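Local structure of TIR-NB-LRR type resistance protein RPV1 (Vitis rotundifolia, 5KU7) at residues Ser13-Asp18 with Val67-Tyr72; Trp77-Leu82 with Thr135-Ala140; Ile99-Asp104 with Trp146-Asp151. The protein belongs to the plant TIR-NB-LRR resistance proteins, intracellular immune receptors, and is represented here by its TIR domain, a flavodoxin-like alpha/beta fold. All coordinates share one frame; numbering follows the deposited sequence.

Contact 1: Ser13-Asp18 with Val67-Tyr72; sequences SFRGED and VFSENY
D18, in the short helix 16-19 that follows strand 8-14, is gripped by three donors from the 67-72 segment. Its OD2 accepts twice: the hydroxyl of S69 gives OG to OD2 at 2.7 Å on the anti lone pair, and the backbone N of N71 reaches OD2 at 2.8 Å from the syn side, 17° out of the carboxylate plane. The other oxygen, OD1, uses its syn lone pair for the amide of N71, with ND2 to OD1 at 2.9 Å and an N-H...O angle of 174°. Both oxygens are therefore engaged, and the three bonds fix the rotation of the carboxylate; its plane and that of the amide stand 44° apart. S69 can serve because its OG sits between its own backbone N and carbonyl carbon. S69 also opens a type I turn that Y72 N closes on S69 O, and this turn presents N71 N to the aspartate.

At the strand end the backbone takes over: V67 N donates to S13 O at 2.7 Å, almost straight. Nearby, Y72 OH donates to S13 OG at 2.7 Å, and this buried serine hydroxyl links the tyrosine to E81 of helix 76-91. The apolar filler is F14 CB against V67 CB, on the face covered by helix 23-33. R15 runs alongside the turn, its CG 3.5 Å from N71 O. A malonic acid, probably from the crystallisation liquor, accepts a hydrogen bond from E17 N, and R15 lies close by.

The 67-72 turn thus packs against the loop carrying R15, G16 and E17 of the malonic acid site, at the C-terminal edge of the parallel sheet of the TIR domain.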
loop_
_atom_site.group_PDB
_atom_site.type_symbol
_atom_site.label_atom_id
_atom_site.label_comp_id
_atom_site.label_asym_id
_atom_site.label_seq_id
_atom_site.Cartn_x
_atom_site.Cartn_y
_atom_site.Cartn_z
ATOM N N SER A 13 4.568 -0.926 -15.733
ATOM C CA SER A 13 5.439 0.241 -15.804
ATOM C C SER A 13 5.143 1.202 -14.650
ATOM O O SER A 13 4.008 1.621 -14.454
ATOM C CB SER A 13 5.279 0.940 -17.154
ATOM O OG SER A 13 5.986 2.165 -17.212
ATOM N N PHE A 14 6.178 1.552 -13.900
ATOM C CA PHE A 14 6.021 2.353 -12.696
ATOM C C PHE A 14 7.313 3.106 -12.422
ATOM O O PHE A 14 8.373 2.753 -12.935
ATOM C CB PHE A 14 5.664 1.461 -11.505
ATOM C CG PHE A 14 6.736 0.428 -11.178
ATOM C CD1 PHE A 14 6.893 -0.708 -11.967
ATOM C CD2 PHE A 14 7.585 0.606 -10.100
ATOM C CE1 PHE A 14 7.866 -1.647 -11.679
ATOM C CE2 PHE A 14 8.586 -0.329 -9.808
ATOM C CZ PHE A 14 8.723 -1.455 -10.589
ATOM N N ARG A 15 7.214 4.140 -11.607
ATOM C CA ARG A 15 8.362 4.873 -11.111
ATOM C C ARG A 15 8.748 4.267 -9.784
ATOM O O ARG A 15 8.004 4.412 -8.812
ATOM C CB ARG A 15 8.010 6.339 -10.939
ATOM C CG ARG A 15 9.100 7.270 -10.418
ATOM C CD ARG A 15 10.117 7.665 -11.489
ATOM N NE ARG A 15 11.196 8.475 -10.916
ATOM C CZ ARG A 15 12.322 7.954 -10.481
ATOM N NH1 ARG A 15 12.483 6.652 -10.591
ATOM N NH2 ARG A 15 13.268 8.713 -9.958
ATOM N N GLY A 16 9.901 3.580 -9.746
ATOM C CA GLY A 16 10.303 2.813 -8.579
ATOM C C GLY A 16 10.310 3.667 -7.321
ATOM O O GLY A 16 9.709 3.311 -6.316
ATOM N N GLU A 17 10.953 4.823 -7.412
ATOM C CA GLU A 17 11.073 5.754 -6.304
ATOM C C GLU A 17 9.727 6.179 -5.710
ATOM O O GLU A 17 9.636 6.466 -4.526
ATOM C CB GLU A 17 11.864 6.982 -6.763
ATOM C CG GLU A 17 12.622 7.684 -5.660
ATOM C CD GLU A 17 13.377 8.903 -6.153
ATOM O OE1 GLU A 17 12.730 9.902 -6.546
ATOM O OE2 GLU A 17 14.629 8.861 -6.139
ATOM N N ASP A 18 8.678 6.229 -6.516
ATOM C CA ASP A 18 7.371 6.608 -5.973
ATOM C C ASP A 18 6.633 5.429 -5.347
ATOM O O ASP A 18 6.142 5.531 -4.230
ATOM C CB ASP A 18 6.472 7.211 -7.054
ATOM C CG ASP A 18 6.962 8.535 -7.564
ATOM O OD1 ASP A 18 7.693 9.230 -6.829
ATOM O OD2 ASP A 18 6.607 8.885 -8.715
ATOM N N VAL A 67 1.567 2.744 -13.984
ATOM C CA VAL A 67 1.335 3.439 -12.734
ATOM C C VAL A 67 1.934 4.828 -12.843
ATOM O O VAL A 67 3.091 5.059 -12.483
ATOM C CB VAL A 67 1.936 2.690 -11.546
ATOM C CG1 VAL A 67 1.605 3.403 -10.223
ATOM C CG2 VAL A 67 1.438 1.256 -11.535
ATOM N N PHE A 68 1.162 5.742 -13.415
ATOM C CA PHE A 68 1.565 7.137 -13.433
ATOM C C PHE A 68 1.557 7.655 -11.998
ATOM O O PHE A 68 0.532 7.597 -11.302
ATOM C CB PHE A 68 0.633 7.973 -14.310
ATOM C CG PHE A 68 0.867 7.807 -15.791
ATOM C CD1 PHE A 68 2.118 8.057 -16.343
ATOM C CD2 PHE A 68 -0.159 7.407 -16.629
ATOM C CE1 PHE A 68 2.342 7.918 -17.724
ATOM C CE2 PHE A 68 0.058 7.267 -17.994
ATOM C CZ PHE A 68 1.320 7.518 -18.537
ATOM N N SER A 69 2.708 8.143 -11.558
ATOM C CA SER A 69 2.855 8.701 -10.220
ATOM C C SER A 69 3.613 10.012 -10.351
ATOM O O SER A 69 4.151 10.314 -11.419
ATOM C CB SER A 69 3.581 7.722 -9.289
ATOM O OG SER A 69 4.812 7.299 -9.859
ATOM N N GLU A 70 3.687 10.753 -9.254
ATOM C CA GLU A 70 4.181 12.129 -9.243
ATOM C C GLU A 70 5.471 12.355 -10.037
ATOM O O GLU A 70 5.605 13.371 -10.736
ATOM C CB GLU A 70 4.391 12.583 -7.796
ATOM C CG GLU A 70 4.507 14.097 -7.619
ATOM C CD GLU A 70 4.976 14.479 -6.226
ATOM O OE1 GLU A 70 5.250 13.562 -5.430
ATOM O OE2 GLU A 70 5.053 15.686 -5.920
ATOM N N ASN A 71 6.405 11.408 -9.945
ATOM C CA ASN A 71 7.723 11.609 -10.526
ATOM C C ASN A 71 8.054 10.654 -11.655
ATOM O O ASN A 71 9.229 10.445 -11.963
ATOM C CB ASN A 71 8.788 11.508 -9.446
ATOM C CG ASN A 71 8.594 12.534 -8.362
ATOM O OD1 ASN A 71 8.762 13.730 -8.594
ATOM N ND2 ASN A 71 8.234 12.078 -7.167
ATOM N N TYR A 72 7.019 10.076 -12.260
ATOM C CA TYR A 72 7.185 9.154 -13.382
ATOM C C TYR A 72 7.982 9.775 -14.541
ATOM O O TYR A 72 8.906 9.163 -15.068
ATOM C CB TYR A 72 5.814 8.699 -13.866
ATOM C CG TYR A 72 5.808 7.639 -14.935
ATOM C CD1 TYR A 72 5.959 7.977 -16.283
ATOM C CD2 TYR A 72 5.589 6.310 -14.613
ATOM C CE1 TYR A 72 5.916 7.016 -17.267
ATOM C CE2 TYR A 72 5.554 5.339 -15.597
ATOM C CZ TYR A 72 5.716 5.698 -16.923
ATOM O OH TYR A 72 5.676 4.735 -17.910
#

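Contact 2: Trp77-Leu82 with Thr135-Ala140; sequences WCLDEL and TALTEA
A136 meets L82 first: its CB lies 4.0 Å from L82 CG, and its carbonyl O is also near, at 3.7 Å from L82 CD2. L82 CA and A136 CA, 6.3 Å apart, are the closest pair of CA atoms, and the alanine methyl lies against the branch point and CD2 of the leucine. One residue on, L137 lies across the side of the interface. Its CG is anti to its carbonyl carbon (chi1 -73°), and this brings CD2 against both L82 and L79 of helix 76-91. L82 CD2 is 3.5 Å from L137 CD2, where the side chains cross at about a right angle. L79 CD2, 4.0 Å from L137 CD2, nestles against the branch point and both methyls of L137. A full turn after A136, A140 receives the other branch of L82, with CD1 to CB at 4.1 Å. In L82, CG anti to the backbone N is carried toward helix 130-141, and chi2 (57°) aims one methyl at L137 and the other at A140.

No hydrogen bond crosses; every touching residue is buried and apolar. F68 of strand 61-68 lies under L82, L137 and A140, while F119 of helix 113-122 touches L137.

The short axes pass 9.8 Å apart at 63°, a steep helix-helix crossing in which small alanines accommodate a large leucine, on one side of the central sheet of a flavodoxin-like TIR domain.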
loop_
_atom_site.group_PDB
_atom_site.type_symbol
_atom_site.label_atom_id
_atom_site.label_comp_id
_atom_site.label_asym_id
_atom_site.label_seq_id
_atom_site.Cartn_x
_atom_site.Cartn_y
_atom_site.Cartn_z
ATOM N N TRP A 77 14.131 6.504 -18.200
ATOM C CA TRP A 77 13.824 5.092 -18.396
ATOM C C TRP A 77 12.322 4.872 -18.420
ATOM O O TRP A 77 11.824 4.170 -19.299
ATOM C CB TRP A 77 14.474 4.220 -17.320
ATOM C CG TRP A 77 15.952 4.008 -17.517
ATOM C CD1 TRP A 77 16.897 4.965 -17.784
ATOM C CD2 TRP A 77 16.659 2.762 -17.434
ATOM N NE1 TRP A 77 18.146 4.386 -17.892
ATOM C CE2 TRP A 77 18.029 3.038 -17.677
ATOM C CE3 TRP A 77 16.269 1.438 -17.186
ATOM C CZ2 TRP A 77 19.007 2.036 -17.677
ATOM C CZ3 TRP A 77 17.248 0.437 -17.192
ATOM C CH2 TRP A 77 18.599 0.747 -17.434
ATOM N N CYS A 78 11.588 5.467 -17.473
ATOM C CA CYS A 78 10.128 5.366 -17.509
ATOM C C CYS A 78 9.580 5.891 -18.860
ATOM O O CYS A 78 8.723 5.255 -19.503
ATOM C CB CYS A 78 9.501 6.131 -16.329
ATOM S SG CYS A 78 9.666 5.271 -14.700
ATOM N N LEU A 79 10.089 7.041 -19.301
ATOM C CA LEU A 79 9.594 7.648 -20.538
ATOM C C LEU A 79 9.933 6.785 -21.756
ATOM O O LEU A 79 9.094 6.593 -22.642
ATOM C CB LEU A 79 10.142 9.073 -20.711
ATOM C CG LEU A 79 9.546 10.079 -19.733
ATOM C CD1 LEU A 79 10.050 11.479 -19.981
ATOM C CD2 LEU A 79 8.022 10.056 -19.800
ATOM N N ASP A 80 11.157 6.273 -21.809
ATOM C CA ASP A 80 11.559 5.427 -22.938
ATOM C C ASP A 80 10.724 4.154 -22.911
ATOM O O ASP A 80 10.338 3.628 -23.950
ATOM C CB ASP A 80 13.053 5.111 -22.888
ATOM C CG ASP A 80 13.903 6.276 -23.338
ATOM O OD1 ASP A 80 13.392 7.130 -24.101
ATOM O OD2 ASP A 80 15.086 6.345 -22.937
ATOM N N GLU A 81 10.449 3.678 -21.699
ATOM C CA GLU A 81 9.547 2.554 -21.471
ATOM C C GLU A 81 8.181 2.783 -22.093
ATOM O O GLU A 81 7.636 1.930 -22.805
ATOM C CB GLU A 81 9.369 2.329 -19.974
ATOM C CG GLU A 81 9.187 0.902 -19.592
ATOM C CD GLU A 81 9.447 0.685 -18.129
ATOM O OE1 GLU A 81 8.569 1.056 -17.312
ATOM O OE2 GLU A 81 10.549 0.179 -17.796
ATOM N N LEU A 82 7.634 3.950 -21.786
ATOM C CA LEU A 82 6.307 4.330 -22.221
ATOM C C LEU A 82 6.210 4.451 -23.726
ATOM O O LEU A 82 5.184 4.100 -24.307
ATOM C CB LEU A 82 5.899 5.659 -21.577
ATOM C CG LEU A 82 4.460 6.087 -21.859
ATOM C CD1 LEU A 82 3.471 5.019 -21.403
ATOM C CD2 LEU A 82 4.173 7.427 -21.210
ATOM N N THR A 135 4.446 12.987 -26.702
ATOM C CA THR A 135 3.423 12.288 -27.456
ATOM C C THR A 135 2.962 11.028 -26.718
ATOM O O THR A 135 1.762 10.755 -26.613
ATOM C CB THR A 135 3.933 11.927 -28.855
ATOM O OG1 THR A 135 4.000 13.117 -29.643
ATOM C CG2 THR A 135 3.009 10.940 -29.530
ATOM N N ALA A 136 3.915 10.274 -26.186
ATOM C CA ALA A 136 3.595 9.022 -25.504
ATOM C C ALA A 136 2.790 9.252 -24.208
ATOM O O ALA A 136 1.879 8.479 -23.885
ATOM C CB ALA A 136 4.855 8.252 -25.221
ATOM N N LEU A 137 3.135 10.307 -23.471
ATOM C CA LEU A 137 2.384 10.684 -22.276
ATOM C C LEU A 137 0.962 11.067 -22.647
ATOM O O LEU A 137 0.001 10.548 -22.081
ATOM C CB LEU A 137 3.058 11.845 -21.544
ATOM C CG LEU A 137 4.335 11.507 -20.783
ATOM C CD1 LEU A 137 5.007 12.786 -20.296
ATOM C CD2 LEU A 137 4.048 10.555 -19.618
ATOM N N THR A 138 0.845 11.959 -23.627
ATOM C CA THR A 138 -0.443 12.493 -24.052
ATOM C C THR A 138 -1.380 11.406 -24.571
ATOM O O THR A 138 -2.564 11.380 -24.226
ATOM C CB THR A 138 -0.251 13.560 -25.149
ATOM O OG1 THR A 138 0.615 14.588 -24.661
ATOM C CG2 THR A 138 -1.590 14.184 -25.556
ATOM N N GLU A 139 -0.852 10.510 -25.400
ATOM C CA GLU A 139 -1.635 9.381 -25.903
ATOM C C GLU A 139 -2.056 8.432 -24.771
ATOM O O GLU A 139 -3.226 8.061 -24.650
ATOM C CB GLU A 139 -0.846 8.619 -26.973
ATOM C CG GLU A 139 -0.686 9.395 -28.279
ATOM C CD GLU A 139 0.016 8.598 -29.358
ATOM O OE1 GLU A 139 0.369 7.431 -29.106
ATOM O OE2 GLU A 139 0.198 9.133 -30.471
ATOM N N ALA A 140 -1.092 8.053 -23.936
ATOM C CA ALA A 140 -1.348 7.110 -22.856
ATOM C C ALA A 140 -2.440 7.624 -21.914
ATOM O O ALA A 140 -3.276 6.849 -21.457
ATOM C CB ALA A 140 -0.084 6.843 -22.094
#

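Contact 3: Ile99-Asp104 with Trp146-Asp151; sequences IFYHVD and WHLLDD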
loop_
_atom_site.group_PDB
_atom_site.type_symbol
_atom_site.label_atom_id
_atom_site.label_comp_id
_atom_site.label_asym_id
_atom_site.label_seq_id
_atom_site.Cartn_x
_atom_site.Cartn_y
_atom_site.Cartn_z
ATOM N N ILE A 99 -3.167 3.908 -14.945
ATOM C CA ILE A 99 -3.560 4.259 -13.592
ATOM C C ILE A 99 -2.920 5.575 -13.235
ATOM O O ILE A 99 -1.701 5.714 -13.311
ATOM C CB ILE A 99 -3.092 3.243 -12.542
ATOM C CG1 ILE A 99 -3.703 1.881 -12.804
ATOM C CG2 ILE A 99 -3.441 3.757 -11.136
ATOM C CD1 ILE A 99 -3.034 0.796 -12.023
ATOM N N PHE A 100 -3.737 6.535 -12.846
ATOM C CA PHE A 100 -3.229 7.825 -12.455
ATOM C C PHE A 100 -3.212 7.841 -10.944
ATOM O O PHE A 100 -4.228 8.086 -10.308
ATOM C CB PHE A 100 -4.084 8.930 -13.070
ATOM C CG PHE A 100 -4.212 8.811 -14.585
ATOM C CD1 PHE A 100 -3.198 9.278 -15.424
ATOM C CD2 PHE A 100 -5.330 8.208 -15.167
ATOM C CE1 PHE A 100 -3.299 9.161 -16.819
ATOM C CE2 PHE A 100 -5.440 8.081 -16.556
ATOM C CZ PHE A 100 -4.422 8.557 -17.388
ATOM N N TYR A 101 -2.048 7.527 -10.383
ATOM C CA TYR A 101 -1.909 7.301 -8.953
ATOM C C TYR A 101 -1.612 8.581 -8.190
ATOM O O TYR A 101 -0.459 9.017 -8.103
ATOM C CB TYR A 101 -0.810 6.263 -8.674
ATOM C CG TYR A 101 -0.731 5.894 -7.203
ATOM C CD1 TYR A 101 -1.769 5.187 -6.589
ATOM C CD2 TYR A 101 0.370 6.258 -6.424
ATOM C CE1 TYR A 101 -1.712 4.844 -5.247
ATOM C CE2 TYR A 101 0.426 5.940 -5.073
ATOM C CZ TYR A 101 -0.612 5.228 -4.497
ATOM O OH TYR A 101 -0.550 4.890 -3.179
ATOM N N HIS A 102 -2.672 9.172 -7.639
ATOM C CA HIS A 102 -2.586 10.406 -6.863
ATOM C C HIS A 102 -1.981 11.532 -7.682
ATOM O O HIS A 102 -1.328 12.424 -7.141
ATOM C CB HIS A 102 -1.782 10.190 -5.580
ATOM C CG HIS A 102 -2.349 9.128 -4.693
ATOM N ND1 HIS A 102 -1.710 8.688 -3.551
ATOM C CD2 HIS A 102 -3.502 8.422 -4.776
ATOM C CE1 HIS A 102 -2.441 7.750 -2.979
ATOM N NE2 HIS A 102 -3.533 7.569 -3.701
ATOM N N VAL A 103 -2.215 11.488 -8.987
ATOM C CA VAL A 103 -1.811 12.575 -9.878
ATOM C C VAL A 103 -2.946 12.874 -10.820
ATOM O O VAL A 103 -3.728 11.984 -11.153
ATOM C CB VAL A 103 -0.551 12.241 -10.706
ATOM C CG1 VAL A 103 0.582 11.791 -9.782
ATOM C CG2 VAL A 103 -0.875 11.179 -11.721
ATOM N N ASP A 104 -3.050 14.131 -11.225
ATOM C CA ASP A 104 -4.110 14.566 -12.119
ATOM C C ASP A 104 -3.871 14.033 -13.526
ATOM O O ASP A 104 -2.827 14.303 -14.116
ATOM C CB ASP A 104 -4.197 16.092 -12.115
ATOM C CG ASP A 104 -5.395 16.619 -12.889
ATOM O OD1 ASP A 104 -5.783 16.003 -13.908
ATOM O OD2 ASP A 104 -5.954 17.655 -12.468
ATOM N N TRP A 146 -8.003 4.551 -14.642
ATOM C CA TRP A 146 -8.497 4.834 -13.316
ATOM C C TRP A 146 -7.711 5.983 -12.707
ATOM O O TRP A 146 -6.482 5.946 -12.656
ATOM C CB TRP A 146 -8.377 3.600 -12.419
ATOM C CG TRP A 146 -8.984 2.361 -12.987
ATOM C CD1 TRP A 146 -10.213 1.846 -12.690
ATOM C CD2 TRP A 146 -8.406 1.483 -13.962
ATOM N NE1 TRP A 146 -10.435 0.701 -13.417
ATOM C CE2 TRP A 146 -9.344 0.459 -14.209
ATOM C CE3 TRP A 146 -7.195 1.465 -14.654
ATOM C CZ2 TRP A 146 -9.104 -0.573 -15.123
ATOM C CZ3 TRP A 146 -6.954 0.438 -15.556
ATOM C CH2 TRP A 146 -7.907 -0.568 -15.782
ATOM N N HIS A 147 -8.426 7.004 -12.253
ATOM C CA HIS A 147 -7.827 8.060 -11.462
ATOM C C HIS A 147 -8.006 7.727 -9.965
ATOM O O HIS A 147 -9.124 7.656 -9.467
ATOM C CB HIS A 147 -8.454 9.408 -11.804
ATOM C CG HIS A 147 -7.839 10.560 -11.076
ATOM N ND1 HIS A 147 -8.466 11.780 -10.947
ATOM C CD2 HIS A 147 -6.649 10.680 -10.440
ATOM C CE1 HIS A 147 -7.693 12.600 -10.258
ATOM N NE2 HIS A 147 -6.584 11.958 -9.938
ATOM N N LEU A 148 -6.910 7.500 -9.257
ATOM C CA LEU A 148 -6.979 7.101 -7.853
ATOM C C LEU A 148 -6.581 8.249 -6.956
ATOM O O LEU A 148 -5.506 8.833 -7.121
ATOM C CB LEU A 148 -6.058 5.912 -7.564
ATOM C CG LEU A 148 -6.556 4.491 -7.833
ATOM C CD1 LEU A 148 -7.108 4.359 -9.222
ATOM C CD2 LEU A 148 -5.451 3.494 -7.593
ATOM N N LEU A 149 -7.449 8.554 -6.004
ATOM C CA LEU A 149 -7.168 9.537 -4.977
ATOM C C LEU A 149 -6.804 8.846 -3.683
ATOM O O LEU A 149 -6.953 7.626 -3.535
ATOM C CB LEU A 149 -8.371 10.437 -4.747
ATOM C CG LEU A 149 -9.068 10.914 -6.022
ATOM C CD1 LEU A 149 -10.417 11.551 -5.694
ATOM C CD2 LEU A 149 -8.166 11.878 -6.795
ATOM N N ASP A 150 -6.328 9.632 -2.736
ATOM C CA ASP A 150 -6.122 9.106 -1.407
ATOM C C ASP A 150 -7.430 9.349 -0.661
ATOM O O ASP A 150 -8.390 9.876 -1.242
ATOM C CB ASP A 150 -4.905 9.752 -0.747
ATOM C CG ASP A 150 -5.046 11.238 -0.595
ATOM O OD1 ASP A 150 -5.981 11.815 -1.188
ATOM O OD2 ASP A 150 -4.194 11.839 0.088
ATOM N N ASP A 151 -7.509 8.928 0.591
ATOM C CA ASP A 151 -8.768 9.065 1.320
ATOM C C ASP A 151 -9.776 8.038 0.804
ATOM O O ASP A 151 -10.990 8.192 0.980
ATOM C CB ASP A 151 -9.342 10.483 1.222
ATOM C CG ASP A 151 -8.403 11.529 1.791
ATOM O OD1 ASP A 151 -7.538 11.153 2.612
ATOM O OD2 ASP A 151 -8.542 12.723 1.438
#
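I99 and W146 lie side by side on one face of the sheet, with L148 and Y101 continuing the row. The CD2 methyl of L148 fills the hollow between its two neighbours across the strands: it is 4.1 Å from I99 CG2 and 4.2 Å from Y101 CD1, reaching the tyrosine ring at its edge. I99 offers its other branch, CG1, to W146 CE3 at 4.0 Å. Helix 154-175 covers the indole, and F23 of helix 23-33 packs on both L148 and Y101.

On the opposite face F100 and H147 are paired. H147 CG is anti to its backbone N (chi1 -177°), and the imidazole lies across to the first segment: CD2 is 3.6 Å from F100 O, at the ring edge, and NE2 is 3.1 Å from V103 O, too poorly angled for a hydrogen bond.

Past the strand end, the H102 ring is flanked on its two faces by contacts offset toward the rim: D150 CB, 4.1 Å from the centroid in a CH-pi contact, and Y101 CZ of its own segment.

Three backbone bonds run beneath these shapes: F100 N to W146 O, L148 N to F100 O and H102 N to L148 O. They are those of a parallel pair, its strand directions 11° apart, the last bond bent to 143° where the strand has ended. Within the chain, 146-148 is an outermost strand of the sheet, a short closing edge of the TIR-type alpha/beta fold.

In the fold
From the N terminus, strand 8-14 and the start of helix 16-19 are met after 48 residues by the end of strand 61-68, closing contact 1 before the others open. Helix 76-91 then begins contact 2, and strand 95-101 begins contact 3 before helix 130-141 completes contact 2; strand 146-148 completes contact 3, so these two cross. Contacts 1 and 3 share the parallel sheet, and their centres lie 12 Å apart. F68 of strand 61-68 touches both contact 2, through L137, and contact 3, through backbone pairing with I99 and Y101. S13 and E81 link contacts 1 and 2 directly, whereas contacts 2 and 3 do not touch.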